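Local atomic coordinates of MexT protein (Pseudomonas aeruginosa, PDB entry 6L33), a protein that probably binds DNA as a LysR-type transcriptional activator of the MexEF-OprN efflux pump, seen here as its regulatory domain alone. Residues L85-A90 against G165-E170; A101-L106 against T147-T152. All coordinates share one frame; numbering follows the deposited sequence.

Interaction 1: L85-A90 against G165-E170; sequences LRADSA and GGLRAE
Arg86 and Arg168 face each other as an antiparallel hydrogen-bonded pair. Arg86 N donates to Arg168 O at 3.0 Å, and Arg168 N returns a nearly straight bond to Arg86 O. Their guanidinium groups stack, centres 3.6 Å and planes 19° apart, with Arg168 NH2 over the centre of the Arg86 group. Arg86 CG stands between the backbone N and the carbonyl carbon (chi1 56°), beside Arg168 CB.

Acceptors around the stack probably offset the repulsion of like charges. Glu170 OE2 forms a salt bridge with Arg86: it lies in the guanidinium plane, 3.2 Å from Arg86 NE, which meets it from above the carboxylate plane. Asp88 OD2 takes Arg86 NH1 on its syn lone pair and also Ala90 N, closing an Asx turn. Asp88 OD1 forms a salt bridge with Arg102, and Glu170 OE1 accepts from Leu94 N.

The strand pairing adds edge strand 168-170 to one of the two sheets of the LysR substrate-binding domain. Arg168 NH1 and NH2 grip Ala90 O end-on, 2.8 Å from NH1, and Arg168 NH1 also bonds to Asp88 O.

On the other face Leu85 CD2 meets Leu167 CD1 at 3.9 Å, and Leu85 CD1 meets Ala169 CB, beside helix 155-164.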
ATOM      1  N   LEU B  85      -4.126  15.447 -10.967  1.00 15.03           N
ATOM      2  CA  LEU B  85      -3.123  14.665 -11.671  1.00 13.75           C
ATOM      3  C   LEU B  85      -3.735  14.148 -12.963  1.00 19.55           C
ATOM      4  O   LEU B  85      -4.846  13.607 -12.951  1.00 14.69           O
ATOM      5  CB  LEU B  85      -2.632  13.497 -10.814  1.00 16.21           C
ATOM      6  CG  LEU B  85      -1.348  13.686 -10.004  1.00 24.03           C
ATOM      7  CD1 LEU B  85      -1.319  15.031  -9.304  1.00 25.48           C
ATOM      8  CD2 LEU B  85      -1.224  12.563  -8.993  1.00 23.04           C
ATOM      9  N   ARG B  86      -3.026  14.321 -14.073  1.00 17.45           N
ATOM     10  CA  ARG B  86      -3.497  13.792 -15.341  1.00 11.78           C
ATOM     11  C   ARG B  86      -2.318  13.258 -16.137  1.00 15.29           C
ATOM     12  O   ARG B  86      -1.157  13.574 -15.863  1.00 13.80           O
ATOM     13  CB  ARG B  86      -4.272  14.842 -16.151  1.00 15.20           C
ATOM     14  CG  ARG B  86      -3.527  16.133 -16.437  1.00 15.72           C
ATOM     15  CD  ARG B  86      -4.042  16.724 -17.739  1.00 23.11           C
ATOM     16  NE  ARG B  86      -4.232  18.163 -17.691  1.00 31.10           N
ATOM     17  CZ  ARG B  86      -4.741  18.877 -18.690  1.00 20.10           C
ATOM     18  NH1 ARG B  86      -5.121  18.280 -19.813  1.00 19.16           N
ATOM     19  NH2 ARG B  86      -4.878  20.186 -18.560  1.00 20.33           N
ATOM     20  N   ALA B  87      -2.638  12.428 -17.131  1.00 12.88           N
ATOM     21  CA  ALA B  87      -1.633  11.770 -17.947  1.00 21.51           C
ATOM     22  C   ALA B  87      -1.824  11.991 -19.440  1.00 16.29           C
ATOM     23  O   ALA B  87      -1.010  11.497 -20.227  1.00 23.70           O
ATOM     24  CB  ALA B  87      -1.619  10.261 -17.660  1.00 20.63           C
ATOM     25  N   ASP B  88      -2.869  12.704 -19.853  1.00 15.01           N
ATOM     26  CA  ASP B  88      -3.092  12.949 -21.266  1.00 11.93           C
ATOM     27  C   ASP B  88      -2.162  14.053 -21.765  1.00 17.49           C
ATOM     28  O   ASP B  88      -1.452  14.704 -20.994  1.00 15.35           O
ATOM     29  CB  ASP B  88      -4.551  13.321 -21.524  1.00 20.64           C
ATOM     30  CG  ASP B  88      -4.939  14.630 -20.870  1.00 25.03           C
ATOM     31  OD1 ASP B  88      -5.103  14.648 -19.634  1.00 16.30           O
ATOM     32  OD2 ASP B  88      -5.072  15.642 -21.589  1.00 19.38           O
ATOM     33  N   SER B  89      -2.178  14.267 -23.079  1.00 15.30           N
ATOM     34  CA  SER B  89      -1.269  15.203 -23.727  1.00 16.25           C
ATOM     35  C   SER B  89      -1.973  16.452 -24.241  1.00 17.06           C
ATOM     36  O   SER B  89      -1.356  17.241 -24.965  1.00 21.81           O
ATOM     37  CB  SER B  89      -0.532  14.508 -24.874  1.00 17.70           C
ATOM     38  OG  SER B  89      -1.442  13.834 -25.729  1.00 26.30           O
ATOM     39  N   ALA B  90      -3.236  16.654 -23.886  1.00 21.85           N
ATOM     40  CA  ALA B  90      -3.977  17.804 -24.390  1.00 18.38           C
ATOM     41  C   ALA B  90      -3.424  19.089 -23.783  1.00 18.39           C
ATOM     42  O   ALA B  90      -3.197  19.149 -22.569  1.00 15.82           O
ATOM     43  CB  ALA B  90      -5.465  17.666 -24.073  1.00 10.44           C
ATOM     44  N   GLY B 165       6.992  10.220 -12.168  1.00 27.57           N
ATOM     45  CA  GLY B 165       7.100  10.467 -13.600  1.00 24.57           C
ATOM     46  C   GLY B 165       5.822  10.164 -14.355  1.00 34.36           C
ATOM     47  O   GLY B 165       4.994   9.349 -13.948  1.00 26.76           O
ATOM     48  N   GLY B 166       5.660  10.849 -15.488  1.00 31.59           N
ATOM     49  CA  GLY B 166       4.592  10.565 -16.423  1.00 30.24           C
ATOM     50  C   GLY B 166       3.289  11.300 -16.190  1.00 24.30           C
ATOM     51  O   GLY B 166       2.333  11.078 -16.945  1.00 24.06           O
ATOM     52  N   LEU B 167       3.214  12.166 -15.183  1.00 23.33           N
ATOM     53  CA  LEU B 167       1.987  12.873 -14.855  1.00 24.99           C
ATOM     54  C   LEU B 167       2.196  14.380 -14.932  1.00 20.33           C
ATOM     55  O   LEU B 167       3.320  14.882 -14.847  1.00 21.43           O
ATOM     56  CB  LEU B 167       1.487  12.500 -13.455  1.00 20.76           C
ATOM     57  CG  LEU B 167       1.276  11.017 -13.156  1.00 21.32           C
ATOM     58  CD1 LEU B 167       1.019  10.822 -11.672  1.00 14.08           C
ATOM     59  CD2 LEU B 167       0.126  10.464 -13.983  1.00 24.31           C
ATOM     60  N   ARG B 168       1.087  15.096 -15.102  1.00 24.57           N
ATOM     61  CA  ARG B 168       1.037  16.544 -14.960  1.00 25.34           C
ATOM     62  C   ARG B 168       0.224  16.890 -13.720  1.00 19.93           C
ATOM     63  O   ARG B 168      -0.797  16.253 -13.441  1.00 18.56           O
ATOM     64  CB  ARG B 168       0.408  17.215 -16.189  1.00 23.99           C
ATOM     65  CG  ARG B 168       1.105  16.934 -17.518  1.00 27.87           C
ATOM     66  CD  ARG B 168       0.119  16.976 -18.690  1.00 16.99           C
ATOM     67  NE  ARG B 168      -0.479  18.297 -18.886  1.00 12.39           N
ATOM     68  CZ  ARG B 168      -1.374  18.582 -19.830  1.00 21.02           C
ATOM     69  NH1 ARG B 168      -1.781  17.638 -20.668  1.00 15.69           N
ATOM     70  NH2 ARG B 168      -1.866  19.810 -19.941  1.00 18.18           N
ATOM     71  N   ALA B 169       0.678  17.891 -12.975  1.00 21.81           N
ATOM     72  CA  ALA B 169      -0.040  18.391 -11.812  1.00 22.03           C
ATOM     73  C   ALA B 169      -0.493  19.823 -12.062  1.00 27.49           C
ATOM     74  O   ALA B 169       0.237  20.621 -12.656  1.00 23.74           O
ATOM     75  CB  ALA B 169       0.829  18.327 -10.553  1.00 19.14           C
ATOM     76  N   GLU B 170      -1.706  20.142 -11.615  1.00 16.43           N
ATOM     77  CA  GLU B 170      -2.221  21.498 -11.729  1.00 20.87           C
ATOM     78  C   GLU B 170      -3.189  21.761 -10.586  1.00 23.79           C
ATOM     79  O   GLU B 170      -3.707  20.835  -9.956  1.00 19.30           O
ATOM     80  CB  GLU B 170      -2.906  21.740 -13.084  1.00 23.07           C
ATOM     81  CG  GLU B 170      -3.866  20.642 -13.521  1.00 29.06           C
ATOM     82  CD  GLU B 170      -4.438  20.878 -14.913  1.00 29.15           C
ATOM     83  OE1 GLU B 170      -5.631  21.232 -15.018  1.00 24.91           O
ATOM     84  OE2 GLU B 170      -3.696  20.708 -15.903  1.00 22.56           O
TER

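Interaction 2: A101-L106 against T147-T152; sequences ARPHAL and TDIIAT
Strands 103-106 and 150-152 run parallel, His104 beside Ile150, with Ile150 N bonded to Pro103 O at 3.0 Å and Ala105 N to Ile150 O at 2.8 Å. The axes of these short segments are 45° apart. Farther on, water 2 donates to Ala105 O and accepts from Thr152 N.

The His104 ring and Ile150 side chain lie side by side, pointing the same way. Ile150 CG1 stands between its backbone N and carbonyl carbon (chi1 63°), close to His104 ND1, and Ile150 CD1 is 3.4 Å from His104 CE1. Water 1 lies in the ring plane and joins His104 ND1 to Thr152 OG1. His104 NE2 and Thr152 OG1 both bond to Tyr99.

Strands 103-107 and 150-154 are parallel neighbours in the sheet of one lobe of a periplasmic-binding-protein-like fold. Ala105 and Ala151 point to the other face, where Ile149 CG2 packs on Ala105 CB at 3.7 Å.

Arg102 NE and NH1 grip Asp148 O side-on: NE meets a lone pair in the carbonyl plane, 3.0 Å from Asp148 O, and NH1 comes from above that plane. Arg102 NH1 has another partner in Asp88. Ile150 CG2 lies over one guanidinium face.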
ATOM      1  N   ALA B 101     -16.418  16.231 -16.935  1.00 13.92           N
ATOM      2  CA  ALA B 101     -16.700  15.342 -18.054  1.00 14.20           C
ATOM      3  C   ALA B 101     -15.736  14.167 -18.147  1.00 15.78           C
ATOM      4  O   ALA B 101     -16.075  13.153 -18.768  1.00 14.52           O
ATOM      5  CB  ALA B 101     -16.667  16.121 -19.372  1.00 18.84           C
ATOM      6  N   ARG B 102     -14.566  14.271 -17.561  1.00 11.97           N
ATOM      7  CA  ARG B 102     -13.609  13.186 -17.690  1.00 15.70           C
ATOM      8  C   ARG B 102     -13.812  12.159 -16.583  1.00 15.76           C
ATOM      9  O   ARG B 102     -14.464  12.442 -15.575  1.00 14.57           O
ATOM     10  CB  ARG B 102     -12.191  13.752 -17.673  1.00 22.63           C
ATOM     11  CG  ARG B 102     -11.839  14.396 -19.008  1.00 25.60           C
ATOM     12  CD  ARG B 102     -10.500  15.095 -19.003  1.00 29.29           C
ATOM     13  NE  ARG B 102      -9.399  14.168 -18.779  1.00 34.55           N
ATOM     14  CZ  ARG B 102      -8.146  14.403 -19.153  1.00 21.58           C
ATOM     15  NH1 ARG B 102      -7.203  13.507 -18.904  1.00 19.16           N
ATOM     16  NH2 ARG B 102      -7.839  15.531 -19.781  1.00 21.29           N
ATOM     17  N   PRO B 103     -13.313  10.937 -16.763  1.00 10.14           N
ATOM     18  CA  PRO B 103     -13.424   9.933 -15.701  1.00 11.21           C
ATOM     19  C   PRO B 103     -12.370  10.141 -14.628  1.00 11.60           C
ATOM     20  O   PRO B 103     -11.294  10.693 -14.871  1.00 11.74           O
ATOM     21  CB  PRO B 103     -13.205   8.611 -16.444  1.00 10.70           C
ATOM     22  CG  PRO B 103     -12.306   8.982 -17.574  1.00 20.92           C
ATOM     23  CD  PRO B 103     -12.724  10.372 -17.992  1.00 17.00           C
ATOM     24  N   HIS B 104     -12.689   9.681 -13.424  1.00  9.76           N
ATOM     25  CA  HIS B 104     -11.882   9.995 -12.257  1.00 11.85           C
ATOM     26  C   HIS B 104     -11.430   8.738 -11.530  1.00  9.17           C
ATOM     27  O   HIS B 104     -12.138   7.729 -11.485  1.00  7.97           O
ATOM     28  CB  HIS B 104     -12.654  10.898 -11.295  1.00 11.52           C
ATOM     29  CG  HIS B 104     -12.970  12.240 -11.869  1.00 10.72           C
ATOM     30  ND1 HIS B 104     -12.235  13.367 -11.577  1.00 11.17           N
ATOM     31  CD2 HIS B 104     -13.928  12.630 -12.743  1.00 12.67           C
ATOM     32  CE1 HIS B 104     -12.737  14.399 -12.232  1.00 14.52           C
ATOM     33  NE2 HIS B 104     -13.763  13.978 -12.949  1.00 10.40           N
ATOM     34  N   ALA B 105     -10.227   8.819 -10.970  1.00  8.49           N
ATOM     35  CA  ALA B 105      -9.705   7.829 -10.040  1.00 12.53           C
ATOM     36  C   ALA B 105      -9.735   8.435  -8.647  1.00 11.90           C
ATOM     37  O   ALA B 105      -9.298   9.573  -8.450  1.00 12.19           O
ATOM     38  CB  ALA B 105      -8.282   7.408 -10.411  1.00  7.87           C
ATOM     39  N   LEU B 106     -10.263   7.681  -7.690  1.00  8.31           N
ATOM     40  CA  LEU B 106     -10.438   8.150  -6.324  1.00 12.96           C
ATOM     41  C   LEU B 106      -9.553   7.334  -5.395  1.00 12.53           C
ATOM     42  O   LEU B 106      -9.579   6.101  -5.435  1.00 11.15           O
ATOM     43  CB  LEU B 106     -11.903   8.033  -5.900  1.00 17.71           C
ATOM     44  CG  LEU B 106     -12.276   8.507  -4.495  1.00 22.85           C
ATOM     45  CD1 LEU B 106     -12.121  10.013  -4.387  1.00 20.46           C
ATOM     46  CD2 LEU B 106     -13.698   8.082  -4.152  1.00 28.29           C
ATOM     47  N   THR B 147      -4.350   6.963 -20.372  1.00 16.36           N
ATOM     48  CA  THR B 147      -5.786   7.161 -20.241  1.00 16.28           C
ATOM     49  C   THR B 147      -6.067   8.637 -20.008  1.00 13.81           C
ATOM     50  O   THR B 147      -5.160   9.438 -19.770  1.00 17.60           O
ATOM     51  CB  THR B 147      -6.380   6.348 -19.080  1.00 12.04           C
ATOM     52  OG1 THR B 147      -6.093   7.011 -17.841  1.00 17.34           O
ATOM     53  CG2 THR B 147      -5.803   4.939 -19.045  1.00 14.86           C
ATOM     54  N   ASP B 148      -7.351   8.991 -20.062  1.00 17.30           N
ATOM     55  CA  ASP B 148      -7.802  10.323 -19.688  1.00 23.58           C
ATOM     56  C   ASP B 148      -8.388  10.359 -18.280  1.00 16.07           C
ATOM     57  O   ASP B 148      -9.066  11.327 -17.920  1.00 17.53           O
ATOM     58  CB  ASP B 148      -8.816  10.851 -20.708  1.00 28.07           C
ATOM     59  CG  ASP B 148     -10.138  10.112 -20.660  1.00 32.74           C
ATOM     60  OD1 ASP B 148     -10.132   8.887 -20.416  1.00 41.59           O
ATOM     61  OD2 ASP B 148     -11.185  10.760 -20.871  1.00 45.13           O
ATOM     62  N   ILE B 149      -8.136   9.325 -17.474  1.00 14.45           N
ATOM     63  CA  ILE B 149      -8.565   9.346 -16.081  1.00 14.33           C
ATOM     64  C   ILE B 149      -7.706  10.333 -15.304  1.00 11.47           C
ATOM     65  O   ILE B 149      -6.482  10.399 -15.486  1.00 12.62           O
ATOM     66  CB  ILE B 149      -8.485   7.940 -15.458  1.00 11.74           C
ATOM     67  CG1 ILE B 149      -9.287   6.930 -16.279  1.00 14.56           C
ATOM     68  CG2 ILE B 149      -8.985   7.965 -14.023  1.00 10.35           C
ATOM     69  CD1 ILE B 149      -8.996   5.486 -15.910  1.00 15.69           C
ATOM     70  N   ILE B 150      -8.342  11.102 -14.428  1.00  9.91           N
ATOM     71  CA  ILE B 150      -7.639  12.073 -13.603  1.00 14.67           C
ATOM     72  C   ILE B 150      -7.902  11.756 -12.138  1.00 15.87           C
ATOM     73  O   ILE B 150      -8.907  11.130 -11.786  1.00 11.20           O
ATOM     74  CB  ILE B 150      -8.054  13.522 -13.944  1.00 19.16           C
ATOM     75  CG1 ILE B 150      -9.535  13.749 -13.644  1.00 14.61           C
ATOM     76  CG2 ILE B 150      -7.774  13.826 -15.410  1.00 15.58           C
ATOM     77  CD1 ILE B 150     -10.088  15.031 -14.261  1.00 21.42           C
ATOM     78  N   ALA B 151      -6.975  12.183 -11.284  1.00 12.07           N
ATOM     79  CA  ALA B 151      -7.073  11.982  -9.845  1.00 14.84           C
ATOM     80  C   ALA B 151      -6.876  13.314  -9.134  1.00 17.47           C
ATOM     81  O   ALA B 151      -6.132  14.181  -9.602  1.00 18.70           O
ATOM     82  CB  ALA B 151      -6.036  10.964  -9.345  1.00 13.51           C
ATOM     83  N   THR B 152      -7.557  13.471  -8.000  1.00 16.40           N
ATOM     84  CA  THR B 152      -7.451  14.661  -7.160  1.00 20.27           C
ATOM     85  C   THR B 152      -6.862  14.235  -5.821  1.00 17.97           C
ATOM     86  O   THR B 152      -7.512  13.515  -5.057  1.00 17.20           O
ATOM     87  CB  THR B 152      -8.812  15.328  -6.969  1.00 13.18           C
ATOM     88  OG1 THR B 152      -9.443  15.516  -8.242  1.00 21.29           O
ATOM     89  CG2 THR B 152      -8.649  16.676  -6.284  1.00 18.74           C
TER
HETATM   90  O   HOH W   1     -10.211  13.472  -9.858  1.00 12.42           O
HETATM   91  O   HOH W   2      -9.554  11.821  -7.152  1.00 20.07           O

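How the interactions relate
Interactions 1 and 2 lie in the same mixed sheet, with centres about 11 Å apart. The strand order is 129-134, 103-107, 150-154, 82-86 and 168-170. Interaction 2 joins the second and third strands, and interaction 1 the last two. Along the chain, both segments of interaction 2 fall inside the loop closed by interaction 1. Strands 150-154 and 82-86 are neighbours, so the contacts touch: Leu85 N probably bonds to Ala151 O, and Arg86 CB packs on Ile150 CG2. The Asp88-Arg102 pair also joins the two contacts. Together they tie residues distant in sequence into one lobe of the regulatory domain.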